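Side-chain contacts in ionotropic glutamate receptor bacterial homologue (Nostoc punctiforme, PDB 2PYY), which binds L-glutamate in the ligand-binding core of a bacterial homologue of ionotropic glutamate receptors, probably coupling agonist capture to opening of a channel: residues G120-T125 with R182-G187; P13-S18 with P84-G89; Y144-L147 with K151-A154. All coordinates share one frame; numbering follows the deposited sequence.

Contact 1 (G120-T125 with R182-G187); sequences GSTAAT and REESYG. With GLU (glutamic acid), chain E.
Thr122 and Glu184 meet from opposite directions beside the bound glutamate, a worked example of a second-shell carboxylate bonded to a first-shell residue. The hydroxyl OG1 of Thr122 donates to OE1 of Glu184 over 2.6 Å and meets the syn lone pair of that oxygen, on the side of the other carboxylate oxygen. A chi1 of 57° places that hydroxyl between the backbone N and the carbonyl carbon of Thr122, while the methyl CG2 swings beside the backbone N and packs 3.4 Å from OXT of the ligand. Backbone N of Thr122 in turn donates to the same OXT over 3.0 Å. One residue therefore grips ligand with its backbone and protein with its side chain.

The other carboxylate oxygen of Glu184 is taken by Arg182. Bent at chi3, the arginine chain curls back until NH2 forms a salt bridge with Glu184 OE2 at 3.2 Å, reaching it nearly along the C-O bond but 27° out of the guanidinium plane. Ser70 OG adds a further bond to OE1, and these partners together fix the rotation of the carboxylate. A glutamine in place of Glu184 would lack the negative charge and is likely to leave the Arg182 guanidinium without its ionic mate.

Ser121 caps helix 122-129 through OG, which accepts from Ala124 N; the ligand's alpha-carboxylate, bound at Thr122 N, lies by the same helix start, which is likely to stabilise its charge. Leu90 of strand 86-94 touches Thr122 and Glu184, and the Glu184 backbone, on strand 175-190, bonds to Ser88 of 86-94.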
loop_
_atom_site.group_PDB
_atom_site.type_symbol
_atom_site.label_atom_id
_atom_site.label_comp_id
_atom_site.label_asym_id
_atom_site.label_seq_id
_atom_site.Cartn_x
_atom_site.Cartn_y
_atom_site.Cartn_z
ATOM N N GLY B 120 -0.726 -12.282 1.620
ATOM C CA GLY B 120 -0.537 -11.393 0.484
ATOM C C GLY B 120 -1.391 -10.135 0.479
ATOM O O GLY B 120 -1.516 -9.475 -0.552
ATOM N N SER B 121 -1.966 -9.800 1.632
ATOM C CA SER B 121 -2.823 -8.626 1.771
ATOM C C SER B 121 -2.076 -7.395 2.282
ATOM O O SER B 121 -1.009 -7.505 2.907
ATOM C CB SER B 121 -3.969 -8.928 2.740
ATOM O OG SER B 121 -3.443 -9.166 4.035
ATOM N N THR B 122 -2.632 -6.216 2.018
ATOM C CA THR B 122 -1.998 -5.006 2.518
ATOM C C THR B 122 -2.011 -5.061 4.047
ATOM O O THR B 122 -1.169 -4.447 4.702
ATOM C CB THR B 122 -2.720 -3.724 2.030
ATOM O OG1 THR B 122 -4.096 -3.760 2.430
ATOM C CG2 THR B 122 -2.633 -3.610 0.508
ATOM N N ALA B 123 -2.947 -5.818 4.615
ATOM C CA ALA B 123 -3.026 -5.937 6.071
ATOM C C ALA B 123 -1.858 -6.769 6.616
ATOM O O ALA B 123 -1.295 -6.451 7.666
ATOM C CB ALA B 123 -4.372 -6.567 6.483
ATOM N N ALA B 124 -1.498 -7.837 5.907
ATOM C CA ALA B 124 -0.383 -8.682 6.341
ATOM C C ALA B 124 0.913 -7.862 6.291
ATOM O O ALA B 124 1.779 -7.990 7.158
ATOM C CB ALA B 124 -0.262 -9.906 5.435
ATOM N N THR B 125 1.038 -7.040 5.252
ATOM C CA THR B 125 2.202 -6.178 5.067
ATOM C C THR B 125 2.286 -5.172 6.224
ATOM O O THR B 125 3.319 -5.044 6.888
ATOM C CB THR B 125 2.124 -5.414 3.715
ATOM O OG1 THR B 125 2.230 -6.353 2.643
ATOM C CG2 THR B 125 3.259 -4.397 3.579
ATOM N N ARG B 182 -5.018 2.608 8.628
ATOM C CA ARG B 182 -4.390 3.216 7.468
ATOM C C ARG B 182 -5.433 3.277 6.351
ATOM O O ARG B 182 -6.167 2.311 6.114
ATOM C CB ARG B 182 -3.166 2.402 7.001
ATOM C CG ARG B 182 -2.391 3.082 5.860
ATOM C CD ARG B 182 -1.016 2.462 5.542
ATOM N NE ARG B 182 -1.089 1.185 4.820
ATOM C CZ ARG B 182 -0.043 0.562 4.266
ATOM N NH1 ARG B 182 1.171 1.090 4.341
ATOM N NH2 ARG B 182 -0.212 -0.600 3.641
ATOM N N GLU B 183 -5.502 4.420 5.681
ATOM C CA GLU B 183 -6.445 4.606 4.591
ATOM C C GLU B 183 -5.879 4.148 3.267
ATOM O O GLU B 183 -4.764 4.514 2.893
ATOM C CB GLU B 183 -6.844 6.072 4.471
ATOM C CG GLU B 183 -7.788 6.545 5.553
ATOM C CD GLU B 183 -8.152 8.009 5.411
ATOM O OE1 GLU B 183 -9.094 8.447 6.111
ATOM O OE2 GLU B 183 -7.497 8.722 4.609
ATOM N N GLU B 184 -6.656 3.348 2.551
ATOM C CA GLU B 184 -6.234 2.850 1.248
ATOM C C GLU B 184 -7.407 3.000 0.295
ATOM O O GLU B 184 -8.561 2.928 0.705
ATOM C CB GLU B 184 -5.856 1.365 1.324
ATOM C CG GLU B 184 -4.932 0.976 2.475
ATOM C CD GLU B 184 -4.407 -0.454 2.372
ATOM O OE1 GLU B 184 -5.222 -1.401 2.172
ATOM O OE2 GLU B 184 -3.172 -0.629 2.512
ATOM N N SER B 185 -7.118 3.222 -0.973
ATOM C CA SER B 185 -8.193 3.329 -1.931
ATOM C C SER B 185 -8.051 2.119 -2.846
ATOM O O SER B 185 -6.956 1.550 -2.981
ATOM C CB SER B 185 -8.096 4.643 -2.718
ATOM O OG SER B 185 -7.165 4.546 -3.776
ATOM N N TYR B 186 -9.166 1.691 -3.429
ATOM C CA TYR B 186 -9.153 0.554 -4.346
ATOM C C TYR B 186 -9.185 1.085 -5.756
ATOM O O TYR B 186 -9.789 2.127 -6.015
ATOM C CB TYR B 186 -10.381 -0.334 -4.186
ATOM C CG TYR B 186 -10.572 -0.927 -2.825
ATOM C CD1 TYR B 186 -9.483 -1.233 -2.002
ATOM C CD2 TYR B 186 -11.854 -1.225 -2.367
ATOM C CE1 TYR B 186 -9.676 -1.824 -0.753
ATOM C CE2 TYR B 186 -12.055 -1.814 -1.129
ATOM C CZ TYR B 186 -10.965 -2.110 -0.330
ATOM O OH TYR B 186 -11.193 -2.695 0.891
ATOM N N GLY B 187 -8.579 0.337 -6.672
ATOM C CA GLY B 187 -8.560 0.740 -8.061
ATOM C C GLY B 187 -8.561 -0.501 -8.928
ATOM O O GLY B 187 -8.515 -1.627 -8.408
HETATM N N GLU E . -7.486 -4.626 -0.177
HETATM C CA GLU E . -6.620 -5.809 0.099
HETATM C C GLU E . -5.391 -5.772 -0.806
HETATM O O GLU E . -5.487 -5.162 -1.891
HETATM C CB GLU E . -7.395 -7.102 -0.156
HETATM C CG GLU E . -6.632 -8.369 0.215
HETATM C CD GLU E . -7.363 -9.643 -0.191
HETATM O OE1 GLU E . -6.944 -10.734 0.247
HETATM O OE2 GLU E . -8.350 -9.549 -0.952
HETATM O OXT GLU E . -4.354 -6.354 -0.427
#

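Contact 2 (P13-S18 with P84-G89)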
loop_
_atom_site.group_PDB
_atom_site.type_symbol
_atom_site.label_atom_id
_atom_site.label_comp_id
_atom_site.label_asym_id
_atom_site.label_seq_id
_atom_site.Cartn_x
_atom_site.Cartn_y
_atom_site.Cartn_z
ATOM N N PRO B 13 -16.703 -10.315 -0.561
ATOM C CA PRO B 13 -17.937 -9.559 -0.342
ATOM C C PRO B 13 -17.747 -8.350 0.558
ATOM O O PRO B 13 -16.899 -8.352 1.449
ATOM C CB PRO B 13 -18.891 -10.606 0.239
ATOM C CG PRO B 13 -17.980 -11.573 0.921
ATOM C CD PRO B 13 -16.837 -11.697 -0.077
ATOM N N PRO B 14 -18.546 -7.293 0.340
ATOM C CA PRO B 14 -19.596 -7.192 -0.682
ATOM C C PRO B 14 -19.136 -6.654 -2.041
ATOM O O PRO B 14 -19.967 -6.232 -2.851
ATOM C CB PRO B 14 -20.603 -6.261 -0.024
ATOM C CG PRO B 14 -19.699 -5.277 0.653
ATOM C CD PRO B 14 -18.603 -6.142 1.262
ATOM N N PHE B 15 -17.828 -6.640 -2.289
ATOM C CA PHE B 15 -17.322 -6.159 -3.578
ATOM C C PHE B 15 -17.514 -7.213 -4.672
ATOM O O PHE B 15 -17.983 -6.904 -5.765
ATOM C CB PHE B 15 -15.848 -5.741 -3.451
ATOM C CG PHE B 15 -15.640 -4.627 -2.463
ATOM C CD1 PHE B 15 -15.476 -4.900 -1.106
ATOM C CD2 PHE B 15 -15.743 -3.294 -2.874
ATOM C CE1 PHE B 15 -15.429 -3.860 -0.171
ATOM C CE2 PHE B 15 -15.698 -2.253 -1.950
ATOM C CZ PHE B 15 -15.544 -2.533 -0.597
ATOM N N VAL B 16 -17.175 -8.458 -4.353
ATOM C CA VAL B 16 -17.329 -9.574 -5.274
ATOM C C VAL B 16 -17.878 -10.793 -4.532
ATOM O O VAL B 16 -17.275 -11.260 -3.560
ATOM C CB VAL B 16 -15.987 -9.986 -5.920
ATOM C CG1 VAL B 16 -16.202 -11.194 -6.839
ATOM C CG2 VAL B 16 -15.399 -8.823 -6.711
ATOM N N LEU B 17 -19.017 -11.302 -4.991
ATOM C CA LEU B 17 -19.642 -12.486 -4.390
ATOM C C LEU B 17 -19.942 -13.517 -5.469
ATOM O O LEU B 17 -20.086 -13.165 -6.637
ATOM C CB LEU B 17 -20.948 -12.128 -3.688
ATOM C CG LEU B 17 -20.923 -11.070 -2.590
ATOM C CD1 LEU B 17 -20.918 -9.687 -3.199
ATOM C CD2 LEU B 17 -22.166 -11.251 -1.708
ATOM N N SER B 18 -20.054 -14.781 -5.071
ATOM C CA SER B 18 -20.327 -15.875 -6.003
ATOM C C SER B 18 -21.259 -16.952 -5.429
ATOM O O SER B 18 -21.054 -17.431 -4.318
ATOM C CB SER B 18 -19.007 -16.534 -6.418
ATOM O OG SER B 18 -19.242 -17.701 -7.184
ATOM N N PRO B 84 -9.082 5.859 -8.382
ATOM C CA PRO B 84 -9.681 5.061 -7.307
ATOM C C PRO B 84 -11.169 4.790 -7.544
ATOM O O PRO B 84 -11.893 5.659 -8.035
ATOM C CB PRO B 84 -9.433 5.913 -6.057
ATOM C CG PRO B 84 -9.264 7.312 -6.601
ATOM C CD PRO B 84 -8.463 7.086 -7.858
ATOM N N ILE B 85 -11.625 3.583 -7.213
ATOM C CA ILE B 85 -13.040 3.252 -7.399
ATOM C C ILE B 85 -13.756 3.206 -6.064
ATOM O O ILE B 85 -14.978 3.054 -6.017
ATOM C CB ILE B 85 -13.254 1.862 -8.033
ATOM C CG1 ILE B 85 -12.595 0.798 -7.141
ATOM C CG2 ILE B 85 -12.731 1.855 -9.448
ATOM C CD1 ILE B 85 -12.804 -0.613 -7.586
ATOM N N PHE B 86 -12.990 3.319 -4.986
ATOM C CA PHE B 86 -13.547 3.237 -3.639
ATOM C C PHE B 86 -12.549 3.717 -2.584
ATOM O O PHE B 86 -11.339 3.585 -2.762
ATOM C CB PHE B 86 -13.909 1.777 -3.344
ATOM C CG PHE B 86 -14.897 1.603 -2.226
ATOM C CD1 PHE B 86 -16.264 1.556 -2.489
ATOM C CD2 PHE B 86 -14.466 1.465 -0.914
ATOM C CE1 PHE B 86 -17.192 1.366 -1.455
ATOM C CE2 PHE B 86 -15.378 1.276 0.130
ATOM C CZ PHE B 86 -16.746 1.225 -0.145
ATOM N N ALA B 87 -13.062 4.265 -1.485
ATOM C CA ALA B 87 -12.231 4.732 -0.377
ATOM C C ALA B 87 -12.392 3.704 0.739
ATOM O O ALA B 87 -13.501 3.479 1.233
ATOM C CB ALA B 87 -12.709 6.113 0.104
ATOM N N SER B 88 -11.294 3.072 1.139
ATOM C CA SER B 88 -11.338 2.036 2.182
ATOM C C SER B 88 -10.152 2.150 3.149
ATOM O O SER B 88 -9.490 3.179 3.199
ATOM C CB SER B 88 -11.338 0.652 1.518
ATOM O OG SER B 88 -11.458 -0.397 2.462
ATOM N N GLY B 89 -9.900 1.097 3.922
ATOM C CA GLY B 89 -8.784 1.130 4.846
ATOM C C GLY B 89 -8.771 -0.055 5.789
ATOM O O GLY B 89 -9.745 -0.802 5.877
#
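An aromatic cluster behind the glutamate pocket holds Phe15 and Phe86, and illustrates how aromatic rings can join a loop to a strand. The pair is a T-shaped stack: Phe15 presents its edge to one face of Phe86, with the ring planes at 89° and the centroids 5.0 Å apart. The CE2-CZ edge of Phe15 does the touching: CE2 stands 3.7 Å above the Phe86 plane, over its centre, with CD1 of Phe86 3.9 Å from that same CE2. The neighbouring CZ of Phe15 is 3.9 Å from CE2 of Phe86. Edge hydrogens are thus directed into the pi cloud, and the contact is apolar throughout.

Torsions explain how two distant backbones are bridged. Phe86 has CG anti to its own backbone N (chi1 -160°), which carries the ring out from the strand toward the loop; Phe15 instead keeps CG beside its backbone N, anti to the carbonyl carbon. The nearest CA atoms, those of Phe15 and Phe86, are 10.1 Å apart, a span filled by the rings. A cis peptide precedes Pro14, bending the loop just before Phe15.

Phe15 also packs edge-to-face with Tyr186 of the ligand pocket, and so stands in the second shell, its side chain about 8 Å from the glutamate at the nearest atoms. Phe221 meets both rings of the pair, and Phe26 at the start of helix 26-38 packs edge-to-face against Phe86. At the head of strand 86-94, Ile85 and Phe86 form a classic beta bulge opposite Tyr186 of strand 175-190, while Pro160 of helix 159-166 touches Phe15.

Contact 3 (Y144-L147 with K151-A154); sequences YKAL and KADA
Leu147 extends CG anti to its backbone N (chi1 -179°), and a chi2 of 63° then turns the CD1 branch toward the chain that returns after the helix. There CD1 lies against backbone instead of side chain: it is 3.5 Å from the carbonyl O of Asp153 and 3.7 Å from CA of Ala154. The leucine thus spans the turn and packs where the next strand is beginning, with Met93 and Val174 also against its side chain.

Ala146 makes the other half of the contact. Its carbonyl O accepts from N of Ala152 over 2.9 Å, a fairly straight bond at 158°, although the donor stands well above the carbonyl plane, away from either lone pair. Beside this bond the small side chains close up, CB of Ala146 lying 4.1 Å from CB of Ala152. Ala116 of strand 114-118 touches both methyls, so three alanines meet where helix, turn and sheet converge. Of its side chain Lys151 brings mainly the base to the helix: CB is 3.6 Å from Ala146 O, and the extended chain then leads away. The residue also packs on Val114 of the third subunit. The side chain of Asp153 starts away from the helix, and its OD1 accepts from Val114 N of the same chain.

Leu147 O is bonded by NE of Arg95, giving a late helix carbonyl a side-chain donor. The contact closes the helix-to-strand turn of a beta-alpha-beta crossover: helix 140-148 links the parallel strands 133-137 and 154-158, with strand 114-118 between them.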
loop_
_atom_site.group_PDB
_atom_site.type_symbol
_atom_site.label_atom_id
_atom_site.label_comp_id
_atom_site.label_asym_id
_atom_site.label_seq_id
_atom_site.Cartn_x
_atom_site.Cartn_y
_atom_site.Cartn_z
ATOM N N TYR B 144 -11.402 -15.427 9.960
ATOM C CA TYR B 144 -12.510 -15.270 10.908
ATOM C C TYR B 144 -12.546 -16.454 11.867
ATOM O O TYR B 144 -12.811 -16.287 13.060
ATOM C CB TYR B 144 -13.836 -15.178 10.151
ATOM C CG TYR B 144 -13.889 -14.027 9.171
ATOM C CD1 TYR B 144 -14.750 -14.055 8.081
ATOM C CD2 TYR B 144 -13.059 -12.922 9.326
ATOM C CE1 TYR B 144 -14.781 -13.010 7.159
ATOM C CE2 TYR B 144 -13.083 -11.874 8.416
ATOM C CZ TYR B 144 -13.938 -11.924 7.336
ATOM O OH TYR B 144 -13.929 -10.899 6.416
ATOM N N LYS B 145 -12.288 -17.648 11.338
ATOM C CA LYS B 145 -12.273 -18.860 12.156
ATOM C C LYS B 145 -11.183 -18.760 13.214
ATOM O O LYS B 145 -11.427 -18.984 14.395
ATOM C CB LYS B 145 -12.004 -20.094 11.293
ATOM C CG LYS B 145 -13.232 -20.902 10.929
ATOM C CD LYS B 145 -13.828 -20.468 9.600
ATOM C CE LYS B 145 -14.824 -21.504 9.104
ATOM N NZ LYS B 145 -15.309 -21.217 7.730
ATOM N N ALA B 146 -9.976 -18.433 12.769
ATOM C CA ALA B 146 -8.833 -18.305 13.660
ATOM C C ALA B 146 -9.170 -17.413 14.848
ATOM O O ALA B 146 -8.665 -17.621 15.950
ATOM C CB ALA B 146 -7.640 -17.742 12.901
ATOM N N LEU B 147 -10.019 -16.414 14.619
ATOM C CA LEU B 147 -10.418 -15.502 15.687
ATOM C C LEU B 147 -11.340 -16.230 16.658
ATOM O O LEU B 147 -11.160 -16.160 17.871
ATOM C CB LEU B 147 -11.136 -14.270 15.120
ATOM C CG LEU B 147 -11.602 -13.216 16.136
ATOM C CD1 LEU B 147 -10.400 -12.618 16.859
ATOM C CD2 LEU B 147 -12.378 -12.118 15.414
ATOM N N LYS B 151 -7.246 -18.956 17.915
ATOM C CA LYS B 151 -5.883 -19.141 17.418
ATOM C C LYS B 151 -5.273 -17.755 17.271
ATOM O O LYS B 151 -4.066 -17.564 17.423
ATOM C CB LYS B 151 -5.888 -19.846 16.058
ATOM C CG LYS B 151 -6.613 -21.175 16.045
ATOM C CD LYS B 151 -6.484 -21.860 14.693
ATOM C CE LYS B 151 -7.243 -23.181 14.667
ATOM N NZ LYS B 151 -6.919 -23.995 13.461
ATOM N N ALA B 152 -6.129 -16.787 16.970
ATOM C CA ALA B 152 -5.702 -15.406 16.814
ATOM C C ALA B 152 -6.459 -14.570 17.839
ATOM O O ALA B 152 -7.587 -14.895 18.203
ATOM C CB ALA B 152 -6.007 -14.917 15.401
ATOM N N ASP B 153 -5.827 -13.491 18.286
ATOM C CA ASP B 153 -6.402 -12.586 19.277
ATOM C C ASP B 153 -7.311 -11.559 18.605
ATOM O O ASP B 153 -8.318 -11.125 19.173
ATOM C CB ASP B 153 -5.274 -11.861 20.014
ATOM C CG ASP B 153 -4.288 -12.819 20.661
ATOM O OD1 ASP B 153 -3.066 -12.534 20.625
ATOM O OD2 ASP B 153 -4.747 -13.846 21.209
ATOM N N ALA B 154 -6.929 -11.175 17.393
ATOM C CA ALA B 154 -7.675 -10.201 16.620
ATOM C C ALA B 154 -7.487 -10.430 15.126
ATOM O O ALA B 154 -6.701 -11.279 14.704
ATOM C CB ALA B 154 -7.213 -8.795 16.974
#

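In the fold
Contacts 1 and 2 lie on neighbouring strands of the mixed sheet, and contact 3 leads into strand 154-158, which flanks 86-94 on its other side. Strands 86-94 and 175-190 run antiparallel, and the two contacts touch through their backbones although their centres are 12 Å apart. Contact 3 lies about 19 Å from contact 1 and 23 Å from contact 2, centre to centre. In chain order contact 2 closes first; 120-125 then opens contact 1, contact 3 forms and closes, and 182-187 returns. As in other solute-binding proteins of this fold, the two long strands probably run between lobes, placing contacts 1 and 2 around the ligand cleft and contact 3 at a lobe's periphery.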